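Local coordinates for protein estrogen receptor (Crassostrea gigas, PDB 4N1Y) that probably regulates transcription as a steroid-receptor-family nuclear receptor whose ligand-operated switch has become vestigial, giving constitutive activity, at residues 74-78 / 227-231. Sequence-based numbering, arbitrary orientation.
Sequences IECCW and MLDAQ
Met227 fills the apolar centre between helical 74-78 (on helix 67-89) and 227-231 (end of helix 222-229, with Ala230 and Gln231 in loop); the nearest CA atoms, of Glu75 and Met227, are 6.0 Å apart. Its CA-to-CB bond points toward 74-78, and the mmm rotamer folds the thioether beneath one face of the Trp78 indole. The evidence is threefold: Met227 CE lies 3.3 Å from Trp78 CD1, Met227 CB makes a CH-pi contact 4.0 Å from the five-membered ring centroid, and Met227 SD, 4.8 Å from that centroid, adds an oblique Met-aromatic contact. The same Met227 CE reaches Ile74 CG2 at 3.5 Å. Trp78 (chi1 p, chi2 -79°) presents its ring edge to Leu228, with CZ2 3.7 Å from Leu228 CD2.

Further out, Ala230 CB abuts Glu75 CD at 3.6 Å. Gln231 has phi/psi -95/-104, and its side chain turns back: Gln231 NE2 donates to Glu75 O (3.3 Å, 145° at the hydrogen), beside the indole edge.

Leu49 of helix 34-56 touches both Trp78 and Met227, while Leu228 packs on Phe209 of helix 187-215. A C-terminal helix docked against helices 34-56, 67-89 and 187-215 is consistent with the active, agonist-like helix 12 (AF-2) position of a nuclear-receptor ligand-binding domain.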
ATOM      1  N   ILE B  74      -8.505 -13.833  -0.296  1.00 44.83           N
ATOM      2  CA  ILE B  74      -7.696 -14.326  -1.392  1.00 43.97           C
ATOM      3  C   ILE B  74      -7.869 -13.473  -2.655  1.00 43.61           C
ATOM      4  O   ILE B  74      -6.878 -13.099  -3.307  1.00 40.08           O
ATOM      5  CB  ILE B  74      -8.082 -15.775  -1.721  1.00 47.38           C
ATOM      6  CG1 ILE B  74      -7.886 -16.658  -0.496  1.00 43.85           C
ATOM      7  CG2 ILE B  74      -7.304 -16.286  -2.915  1.00 49.07           C
ATOM      8  CD1 ILE B  74      -6.453 -16.898  -0.176  1.00 44.80           C
ATOM      9  N   GLU B  75      -9.117 -13.126  -2.971  1.00 38.63           N
ATOM     10  CA  GLU B  75      -9.394 -12.328  -4.159  1.00 42.49           C
ATOM     11  C   GLU B  75      -8.714 -10.961  -4.059  1.00 48.78           C
ATOM     12  O   GLU B  75      -8.191 -10.443  -5.046  1.00 51.75           O
ATOM     13  CB  GLU B  75     -10.903 -12.151  -4.364  1.00 47.56           C
ATOM     14  CG  GLU B  75     -11.577 -13.307  -5.122  1.00 50.51           C
ATOM     15  CD  GLU B  75     -13.096 -13.216  -5.122  1.00 61.40           C
ATOM     16  OE1 GLU B  75     -13.645 -12.225  -4.586  1.00 70.87           O
ATOM     17  OE2 GLU B  75     -13.746 -14.145  -5.647  1.00 65.40           O
ATOM     18  N   CYS B  76      -8.647 -10.401  -2.859  1.00 45.62           N
ATOM     19  CA  CYS B  76      -8.002  -9.106  -2.733  1.00 49.68           C
ATOM     20  C   CYS B  76      -6.487  -9.184  -2.906  1.00 52.09           C
ATOM     21  O   CYS B  76      -5.919  -8.403  -3.670  1.00 60.48           O
ATOM     22  CB  CYS B  76      -8.335  -8.463  -1.388  1.00 49.53           C
ATOM     23  SG  CYS B  76     -10.056  -7.938  -1.190  1.00 53.87           S
ATOM     24  N   CYS B  77      -5.845 -10.155  -2.261  1.00 37.29           N
ATOM     25  CA  CYS B  77      -4.408 -10.054  -2.048  1.00 42.59           C
ATOM     26  C   CYS B  77      -3.537 -11.095  -2.774  1.00 50.50           C
ATOM     27  O   CYS B  77      -2.327 -11.152  -2.529  1.00 49.19           O
ATOM     28  CB  CYS B  77      -4.120 -10.144  -0.550  1.00 41.97           C
ATOM     29  SG  CYS B  77      -4.205 -11.848   0.051  1.00 43.06           S
ATOM     30  N   TRP B  78      -4.123 -11.890  -3.669  1.00 47.80           N
ATOM     31  CA  TRP B  78      -3.381 -12.983  -4.299  1.00 41.39           C
ATOM     32  C   TRP B  78      -2.145 -12.471  -5.007  1.00 46.61           C
ATOM     33  O   TRP B  78      -1.066 -13.055  -4.878  1.00 52.80           O
ATOM     34  CB  TRP B  78      -4.258 -13.749  -5.288  1.00 47.65           C
ATOM     35  CG  TRP B  78      -4.809 -12.901  -6.402  1.00 55.76           C
ATOM     36  CD1 TRP B  78      -5.873 -12.043  -6.331  1.00 60.89           C
ATOM     37  CD2 TRP B  78      -4.348 -12.853  -7.757  1.00 58.60           C
ATOM     38  NE1 TRP B  78      -6.089 -11.453  -7.551  1.00 65.11           N
ATOM     39  CE2 TRP B  78      -5.163 -11.925  -8.443  1.00 62.49           C
ATOM     40  CE3 TRP B  78      -3.310 -13.484  -8.452  1.00 56.61           C
ATOM     41  CZ2 TRP B  78      -4.973 -11.618  -9.788  1.00 55.85           C
ATOM     42  CZ3 TRP B  78      -3.127 -13.175  -9.792  1.00 50.32           C
ATOM     43  CH2 TRP B  78      -3.957 -12.257 -10.443  1.00 51.41           C
ATOM     44  N   MET B 227      -9.798 -15.083 -10.809  1.00 58.05           N
ATOM     45  CA  MET B 227      -9.228 -14.073  -9.931  1.00 61.46           C
ATOM     46  C   MET B 227      -9.249 -12.698 -10.576  1.00 68.72           C
ATOM     47  O   MET B 227      -9.499 -11.693  -9.909  1.00 77.51           O
ATOM     48  CB  MET B 227      -7.801 -14.443  -9.537  1.00 54.19           C
ATOM     49  CG  MET B 227      -7.764 -15.752  -8.816  1.00 57.64           C
ATOM     50  SD  MET B 227      -8.669 -15.638  -7.262  1.00 75.68           S
ATOM     51  CE  MET B 227      -7.412 -14.986  -6.187  1.00 63.99           C
ATOM     52  N   LEU B 228      -9.020 -12.656 -11.881  1.00 67.90           N
ATOM     53  CA  LEU B 228      -8.965 -11.381 -12.573  1.00 65.16           C
ATOM     54  C   LEU B 228     -10.367 -10.800 -12.682  1.00 67.17           C
ATOM     55  O   LEU B 228     -10.561  -9.594 -12.517  1.00 71.98           O
ATOM     56  CB  LEU B 228      -8.325 -11.553 -13.948  1.00 55.73           C
ATOM     57  CG  LEU B 228      -6.821 -11.815 -13.853  1.00 51.10           C
ATOM     58  CD1 LEU B 228      -6.222 -12.099 -15.212  1.00 51.33           C
ATOM     59  CD2 LEU B 228      -6.099 -10.661 -13.174  1.00 43.47           C
ATOM     60  N   ASP B 229     -11.345 -11.669 -12.920  1.00 64.55           N
ATOM     61  CA  ASP B 229     -12.720 -11.223 -13.124  1.00 70.99           C
ATOM     62  C   ASP B 229     -13.453 -10.919 -11.819  1.00 65.94           C
ATOM     63  O   ASP B 229     -14.584 -10.439 -11.838  1.00 72.36           O
ATOM     64  CB  ASP B 229     -13.499 -12.278 -13.918  1.00 70.13           C
ATOM     65  CG  ASP B 229     -13.014 -12.409 -15.362  1.00 80.83           C
ATOM     66  OD1 ASP B 229     -12.433 -11.444 -15.903  1.00 82.83           O
ATOM     67  OD2 ASP B 229     -13.209 -13.488 -15.960  1.00 88.10           O
ATOM     68  N   ALA B 230     -12.790 -11.178 -10.698  1.00 61.19           N
ATOM     69  CA  ALA B 230     -13.295 -10.844  -9.365  1.00 65.04           C
ATOM     70  C   ALA B 230     -13.185  -9.350  -9.070  1.00 77.40           C
ATOM     71  O   ALA B 230     -13.795  -8.854  -8.126  1.00 83.74           O
ATOM     72  CB  ALA B 230     -12.575 -11.653  -8.300  1.00 53.48           C
ATOM     73  N   GLN B 231     -12.387  -8.641  -9.861  1.00 84.73           N
ATOM     74  CA  GLN B 231     -12.343  -7.193  -9.756  1.00 83.03           C
ATOM     75  C   GLN B 231     -13.292  -6.573 -10.782  1.00 93.51           C
ATOM     76  O   GLN B 231     -14.512  -6.569 -10.591  1.00101.04           O
ATOM     77  CB  GLN B 231     -10.926  -6.651  -9.986  1.00 72.44           C
ATOM     78  CG  GLN B 231      -9.683  -7.301  -9.285  1.00 89.31           C
ATOM     79  CD  GLN B 231      -9.929  -8.190  -8.068  1.00 91.29           C
ATOM     80  OE1 GLN B 231     -10.807  -7.932  -7.238  1.00106.16           O
ATOM     81  NE2 GLN B 231      -9.093  -9.224  -7.929  1.00 75.90           N
TER